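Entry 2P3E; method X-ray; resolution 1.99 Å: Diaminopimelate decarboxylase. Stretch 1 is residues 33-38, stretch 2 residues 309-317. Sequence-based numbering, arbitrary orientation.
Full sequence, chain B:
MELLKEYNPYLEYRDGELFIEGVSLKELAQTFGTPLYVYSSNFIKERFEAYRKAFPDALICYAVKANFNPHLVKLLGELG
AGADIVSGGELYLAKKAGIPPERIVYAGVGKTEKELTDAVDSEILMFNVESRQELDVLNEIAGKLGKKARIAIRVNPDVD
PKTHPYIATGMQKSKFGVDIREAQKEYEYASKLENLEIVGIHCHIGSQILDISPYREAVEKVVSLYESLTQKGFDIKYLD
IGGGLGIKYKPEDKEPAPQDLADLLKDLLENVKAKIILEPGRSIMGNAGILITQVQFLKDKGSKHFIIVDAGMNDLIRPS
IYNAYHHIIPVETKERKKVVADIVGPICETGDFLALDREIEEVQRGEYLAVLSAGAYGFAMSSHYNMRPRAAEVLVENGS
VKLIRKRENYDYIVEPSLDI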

# COMPACT_ATOMS: atom_id res chain seq x y z
N GLY B 33 3.35 20.03 10.19
CA GLY B 33 3.56 18.73 10.82
C GLY B 33 4.29 17.74 9.91
O GLY B 33 4.51 18.02 8.72
N THR B 34 4.70 16.60 10.48
CA THR B 34 5.30 15.52 9.70
C THR B 34 4.53 14.22 9.98
O THR B 34 3.88 14.12 11.01
N PRO B 35 4.58 13.24 9.05
CA PRO B 35 5.20 13.28 7.71
C PRO B 35 4.57 14.35 6.82
O PRO B 35 3.38 14.64 6.95
N LEU B 36 5.37 14.92 5.93
CA LEU B 36 4.94 15.98 5.02
C LEU B 36 5.51 15.76 3.62
O LEU B 36 6.73 15.65 3.43
N TYR B 37 4.62 15.69 2.63
CA TYR B 37 5.03 15.72 1.23
C TYR B 37 5.09 17.16 0.74
O TYR B 37 4.10 17.89 0.82
N VAL B 38 6.24 17.54 0.20
CA VAL B 38 6.45 18.91 -0.27
C VAL B 38 6.80 18.87 -1.75
O VAL B 38 7.71 18.13 -2.14
N VAL B 309 11.90 7.09 12.61
CA VAL B 309 11.23 8.32 12.17
C VAL B 309 9.71 8.14 12.13
O VAL B 309 9.23 7.02 12.35
N ASP B 310 8.98 9.21 11.83
CA ASP B 310 7.50 9.13 11.88
C ASP B 310 6.86 8.77 10.54
O ASP B 310 5.64 8.59 10.46
N ALA B 311 7.67 8.65 9.50
CA ALA B 311 7.19 8.22 8.19
C ALA B 311 7.65 6.82 7.93
O ALA B 311 8.80 6.45 8.24
N GLY B 312 6.77 6.01 7.36
CA GLY B 312 7.13 4.62 7.06
C GLY B 312 6.62 4.15 5.72
O GLY B 312 6.29 4.96 4.82
N MET B 313 6.56 2.83 5.57
CA MET B 313 6.14 2.22 4.32
C MET B 313 4.70 2.61 3.96
O MET B 313 4.28 2.49 2.80
N ASN B 314 3.94 3.03 4.97
CA ASN B 314 2.59 3.57 4.79
C ASN B 314 2.59 4.89 4.03
O ASN B 314 1.58 5.23 3.41
N ASP B 315 3.70 5.62 4.11
CA ASP B 315 3.86 6.93 3.45
C ASP B 315 4.61 6.82 2.13
O ASP B 315 4.23 7.44 1.14
N LEU B 316 5.68 6.02 2.14
CA LEU B 316 6.51 5.80 0.95
C LEU B 316 6.92 4.36 0.96
O LEU B 316 7.71 3.92 1.81
N ILE B 317 6.35 3.60 0.03
CA ILE B 317 6.48 2.14 0.07
C ILE B 317 7.67 1.60 -0.73
O ILE B 317 8.03 0.44 -0.60

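The contact joins a loop-and-strand segment, stretch 1, to a loop, stretch 2, with helical backbone angles at 313-315, brought together from at least 275 residues apart in sequence. It is small, burying 292 Å² over both sides, and it rests on two hydrogen bonds with a proline between them. The backbones come nearest at Pro 35 and Ala 311, whose CA atoms lie 5.5 Å apart.

Val 309, m at chi1, opens stretch 2 without joining the contact; its side chain stays out of reach of stretch 1. The work begins at Asp 310, whose CA-to-CB bond points toward the partner. Its p rotamer and nearly flat chi2 of 4° present the carboxylate to Thr 34, which also points toward its partner and is also p. Thr 34 OG1 donates to Asp 310 OD2 at 2.5 Å, a short bond between a hydroxyl and a charged acceptor. The other oxygen, OD1, is hydrogen-bonded elsewhere in the structure, so this buried carboxylate has partners for both of its oxygens.

Pro 35 follows a cis peptide bond; its CA-to-CB bond points toward stretch 2, and its ring has a C-gamma exo pucker. Of all the residues in stretch 1 it has the largest area covered, 72 Å², and CG is the atom that makes its closest approaches. Pro 35 CG sits 3.4 Å from Asp 310 O, and 3.8 Å from both the CA and the CB of Ala 311. The CA-to-CB bond of Ala 311 runs sideways, and its methyl makes an apolar contact with the proline ring.

Gly 312 touches nothing across the gap, yet it organizes the loop. An ideal CB here would point away from stretch 1 and clash with Asn 314 OD1 at 2.9 Å, so the local fold itself has no room for a side chain. Gly 312 O accepts from both Asp 315 N, at 2.8 Å, and Leu 316 N, at 2.9 Å, tying the bend together. Met 313 (p, t, m) and Asn 314 (p at chi1) make no contact with stretch 1.

Asp 315 serves both the loop and the interface. Its CA-to-CB bond points toward stretch 1. In its m rotamer, Asp 315 OD2 accepts from Gly 312 N at 3.1 Å, with an N-H...acceptor angle of 157°, and the same OD2 lies 3.6 Å from Pro 35 CG. The carboxylate thus braces its own loop while lining the proline. Asp 315 O takes the second hydrogen bond across the contact, from Tyr 37 OH at 2.6 Å. Tyr 37 leaves its strand sideways, but with chi1 at -88° (m) and chi2 at 103° the ring carries its hydroxyl over to stretch 2, where Asp 315 O lies at the ring edge, near its plane.

Leu 316, t and p, adds a lighter touch: its CB lies 3.7 Å from Tyr 37 OH. Ile 317, t at both angles, turns its end away. The rule to read here is economical: hydroxyls reach across to oxygen acceptors, and a proline ring packs between the two hydrogen bonds.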

# COMPACT_ATOMS: atom_id res chain seq x y z
CB THR B 34 6.81 15.31 10.03
OG1 THR B 34 6.97 15.14 11.44
CG2 THR B 34 7.66 16.49 9.56
CB PRO B 35 4.90 11.88 7.13
CG PRO B 35 4.61 11.02 8.32
CD PRO B 35 3.95 11.93 9.33
CB LEU B 36 5.40 17.36 5.54
CG LEU B 36 4.90 18.61 4.81
CD1 LEU B 36 3.38 18.71 4.95
CD2 LEU B 36 5.57 19.90 5.34
CB TYR B 37 4.08 14.91 0.36
CG TYR B 37 4.43 13.44 0.25
CD1 TYR B 37 3.72 12.46 0.97
CD2 TYR B 37 5.47 13.02 -0.58
CE1 TYR B 37 4.05 11.08 0.84
CE2 TYR B 37 5.81 11.67 -0.69
CZ TYR B 37 5.10 10.71 0.02
OH TYR B 37 5.47 9.39 -0.15
CB VAL B 38 7.59 19.61 0.53
CG1 VAL B 38 7.79 21.07 0.04
CG2 VAL B 38 7.30 19.59 2.04
CB VAL B 309 11.78 8.83 10.79
CG1 VAL B 309 13.27 9.19 10.92
CG2 VAL B 309 11.56 7.78 9.67
CB ASP B 310 6.87 10.39 12.52
CG ASP B 310 7.16 11.70 11.77
OD1 ASP B 310 7.79 11.71 10.68
OD2 ASP B 310 6.73 12.75 12.28
CB ALA B 311 7.70 9.15 7.08
CB MET B 313 6.30 0.70 4.38
CG MET B 313 5.34 0.01 5.36
SD MET B 313 5.68 -1.77 5.49
CE MET B 313 5.22 -2.37 3.85
CB ASN B 314 1.92 3.79 6.16
CG ASN B 314 2.70 4.77 7.05
OD1 ASN B 314 3.88 4.57 7.37
ND2 ASN B 314 2.03 5.83 7.47
CB ASP B 315 4.60 7.91 4.37
CG ASP B 315 3.84 8.18 5.67
OD1 ASP B 315 2.74 8.78 5.62
OD2 ASP B 315 4.36 7.80 6.75
CB LEU B 316 7.77 6.71 0.97
CG LEU B 316 8.79 6.55 -0.18
CD1 LEU B 316 8.18 6.76 -1.56
CD2 LEU B 316 9.99 7.48 0.02
CB ILE B 317 5.15 1.48 -0.42
CG1 ILE B 317 4.99 0.06 0.17
CG2 ILE B 317 5.05 1.55 -1.96
CD1 ILE B 317 3.54 -0.51 -0.02